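Local coordinates for NADPH-flavin oxidoreductase (Helicobacter pylori, PDB 2H0U) that uses FMN as cofactor to transfer electrons from NAD(P)H to flavin, as a member of the nitroreductase family, at the interface of chains A and B. Sequence-based numbering; all coordinates share one arbitrary frame. Chains: chain A/B, NADPH-flavin oxidoreductase.

The interface of chains A and B. Residues chain A 7, 10-11, 13, 204; chain B 35-36, 39, 148.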
ATOM      1  N   VAL A   7      17.321  -7.391   2.777  1.00 21.53           N
ATOM      2  CA  VAL A   7      17.036  -6.808   4.110  1.00 21.14           C
ATOM      3  C   VAL A   7      17.748  -5.459   4.290  1.00 20.72           C
ATOM      4  O   VAL A   7      17.130  -4.485   4.763  1.00 20.70           O
ATOM      5  CB  VAL A   7      17.294  -7.828   5.270  1.00 21.63           C
ATOM      6  CG1 VAL A   7      17.050  -7.179   6.639  1.00 21.46           C
ATOM      7  CG2 VAL A   7      16.334  -9.018   5.114  1.00 22.04           C
ATOM      8  N   GLN A  10      15.929  -2.421   3.083  1.00 20.71           N
ATOM      9  CA  GLN A  10      14.810  -1.998   3.898  1.00 21.85           C
ATOM     10  C   GLN A  10      15.255  -1.016   4.973  1.00 21.80           C
ATOM     11  O   GLN A  10      14.426  -0.282   5.504  1.00 22.33           O
ATOM     12  CB  GLN A  10      14.123  -3.207   4.566  1.00 21.72           C
ATOM     13  CG  GLN A  10      13.751  -4.351   3.590  1.00 22.45           C
ATOM     14  CD  GLN A  10      12.994  -3.907   2.337  1.00 25.56           C
ATOM     15  OE1 GLN A  10      12.028  -3.141   2.402  1.00 27.91           O
ATOM     16  NE2 GLN A  10      13.457  -4.391   1.169  1.00 27.70           N
ATOM     17  N   HIS A  11      16.562  -1.017   5.288  1.00 21.88           N
ATOM     18  CA  HIS A  11      17.148  -0.048   6.247  1.00 21.35           C
ATOM     19  C   HIS A  11      17.574   1.239   5.539  1.00 22.76           C
ATOM     20  O   HIS A  11      17.440   2.352   6.103  1.00 22.03           O
ATOM     21  CB  HIS A  11      18.327  -0.664   6.975  1.00 21.26           C
ATOM     22  CG  HIS A  11      17.941  -1.741   7.934  1.00 20.70           C
ATOM     23  ND1 HIS A  11      17.692  -1.493   9.275  1.00 20.91           N
ATOM     24  CD2 HIS A  11      17.769  -3.072   7.753  1.00 19.67           C
ATOM     25  CE1 HIS A  11      17.397  -2.636   9.875  1.00 19.20           C
ATOM     26  NE2 HIS A  11      17.436  -3.604   8.974  1.00 20.85           N
ATOM     27  N   ARG A  13      15.989   2.413   2.917  1.00 21.79           N
ATOM     28  CA  ARG A  13      14.726   3.114   2.690  1.00 21.10           C
ATOM     29  C   ARG A  13      14.276   3.619   4.068  1.00 20.56           C
ATOM     30  O   ARG A  13      13.979   2.822   4.939  1.00 21.47           O
ATOM     31  CB  ARG A  13      13.678   2.126   2.115  1.00 20.97           C
ATOM     32  CG  ARG A  13      12.495   2.779   1.297  1.00 23.34           C
ATOM     33  CD  ARG A  13      11.436   3.516   2.176  1.00 22.91           C
ATOM     34  NE  ARG A  13      11.192   2.785   3.422  1.00 20.40           N
ATOM     35  CZ  ARG A  13      10.834   3.326   4.582  1.00 19.06           C
ATOM     36  NH1 ARG A  13      10.601   4.629   4.664  1.00 17.97           N
ATOM     37  NH2 ARG A  13      10.736   2.551   5.661  1.00 18.85           N
ATOM     38  N   LYS A 204      16.056   2.125  12.257  1.00 19.49           N
ATOM     39  CA  LYS A 204      14.695   1.612  12.372  1.00 18.46           C
ATOM     40  C   LYS A 204      14.345   1.357  13.826  1.00 19.74           C
ATOM     41  O   LYS A 204      15.180   0.847  14.588  1.00 18.68           O
ATOM     42  CB  LYS A 204      14.563   0.302  11.590  1.00 18.67           C
ATOM     43  CG  LYS A 204      14.579   0.494  10.122  1.00 17.76           C
ATOM     44  CD  LYS A 204      13.158   0.810   9.609  1.00 17.76           C
ATOM     45  CE  LYS A 204      13.133   1.036   8.072  1.00 17.92           C
ATOM     46  NZ  LYS A 204      13.711   2.406   7.692  1.00 20.04           N
TER
ATOM     47  N   GLU B  35      10.819 -10.256   7.794  1.00  7.75           N
ATOM     48  CA  GLU B  35      11.586  -9.075   8.199  1.00  7.75           C
ATOM     49  C   GLU B  35      11.294  -7.835   7.346  1.00  7.72           C
ATOM     50  O   GLU B  35      11.150  -6.727   7.877  1.00  8.02           O
ATOM     51  CB  GLU B  35      13.088  -9.407   8.274  1.00  8.72           C
ATOM     52  CG  GLU B  35      13.981  -8.238   8.731  1.00  9.24           C
ATOM     53  CD  GLU B  35      13.807  -7.851  10.207  1.00 10.53           C
ATOM     54  OE1 GLU B  35      13.083  -8.528  10.991  1.00 11.77           O
ATOM     55  OE2 GLU B  35      14.475  -6.891  10.611  1.00 11.74           O
ATOM     56  N   VAL B  36      11.223  -8.006   6.025  1.00  7.99           N
ATOM     57  CA  VAL B  36      10.780  -6.922   5.134  1.00  7.61           C
ATOM     58  C   VAL B  36       9.439  -6.330   5.615  1.00  7.76           C
ATOM     59  O   VAL B  36       9.293  -5.104   5.722  1.00  7.81           O
ATOM     60  CB  VAL B  36      10.704  -7.404   3.649  1.00  7.64           C
ATOM     61  CG1 VAL B  36      10.067  -6.342   2.730  1.00  8.57           C
ATOM     62  CG2 VAL B  36      12.119  -7.748   3.136  1.00  8.81           C
ATOM     63  N   LEU B  39       9.771  -4.317   8.857  1.00  7.34           N
ATOM     64  CA  LEU B  39      10.456  -3.034   8.667  1.00  7.31           C
ATOM     65  C   LEU B  39       9.686  -2.039   7.823  1.00  7.69           C
ATOM     66  O   LEU B  39      10.163  -0.911   7.620  1.00  7.53           O
ATOM     67  CB  LEU B  39      11.832  -3.279   8.029  1.00  7.73           C
ATOM     68  CG  LEU B  39      12.746  -4.121   8.933  1.00  8.46           C
ATOM     69  CD1 LEU B  39      13.974  -4.434   8.134  1.00 11.34           C
ATOM     70  CD2 LEU B  39      13.140  -3.339  10.225  1.00  9.74           C
ATOM     71  N   ASN B 148       5.836  -4.126  -0.034  1.00  6.04           N
ATOM     72  CA  ASN B 148       7.245  -4.260   0.206  1.00  7.07           C
ATOM     73  C   ASN B 148       7.664  -5.750   0.172  1.00  6.32           C
ATOM     74  O   ASN B 148       8.723  -6.107  -0.396  1.00  5.81           O
ATOM     75  CB  ASN B 148       7.615  -3.613   1.556  1.00  6.61           C
ATOM     76  CG  ASN B 148       7.636  -2.111   1.465  1.00  8.29           C
ATOM     77  OD1 ASN B 148       7.293  -1.558   0.415  1.00  8.75           O
ATOM     78  ND2 ASN B 148       8.061  -1.440   2.533  1.00  6.43           N
TER
HETATM   79  O   HOH W   1      10.023  -2.803   4.389  1.00 14.04           O
HETATM   80  O   HOH W   2      11.888  -0.132   5.077  1.00 14.54           O
HETATM   81  O   HOH W   3      16.937  -6.164   9.930  1.00 16.68           O
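Water 1 is gripped from both subunits: A:Gln10 OE1, the side-chain amide oxygen, lies 2.8 Å from its O, while the backbone carbonyl of B:Val36 and the amide nitrogen ND2 of B:Asn148 hold it from the other chain. It illustrates how a dimer can join polar groups through water where they do not meet directly. Water 2 repeats the pattern, linking A:Gln10 O and the carbonyl of B:Leu39 to the guanidinium of A:Arg13, whose NH2 reaches the water O in the group's plane, at 3.0 Å. A third bridge runs from A:His11 to B:Glu35; water 3 lies in the plane of the imidazole at its NE2 edge, its O 2.8 Å from NE2 and nearly straight (165° at H) if NE2 carries the proton, and the B:Glu35 carboxylate OE2 is the water's partner on chain B.

Between these bridges the chains meet mainly through carbon contacts. The A:Gln10 chain bends at chi2 (-50°), which lays CG and the amide along both methyls of B:Val36, with CG 3.8 Å from B:Val36 CG2. B:Leu39 forks: CD1 lies 3.7 Å from A:His11 NE2 and also touches A:Gln10 CB, whereas CD2 rests against the A:Lys204 aliphatic chain. That lysine's NZ bonds A:Arg13 O at 2.8 Å, tying together two FMN-binding residues. The patch, with its two-fold twin, joins helix 3-12 of one subunit to helix 27-38 of the other and probably helps to hold the flavin site, which lies at the dimer interface.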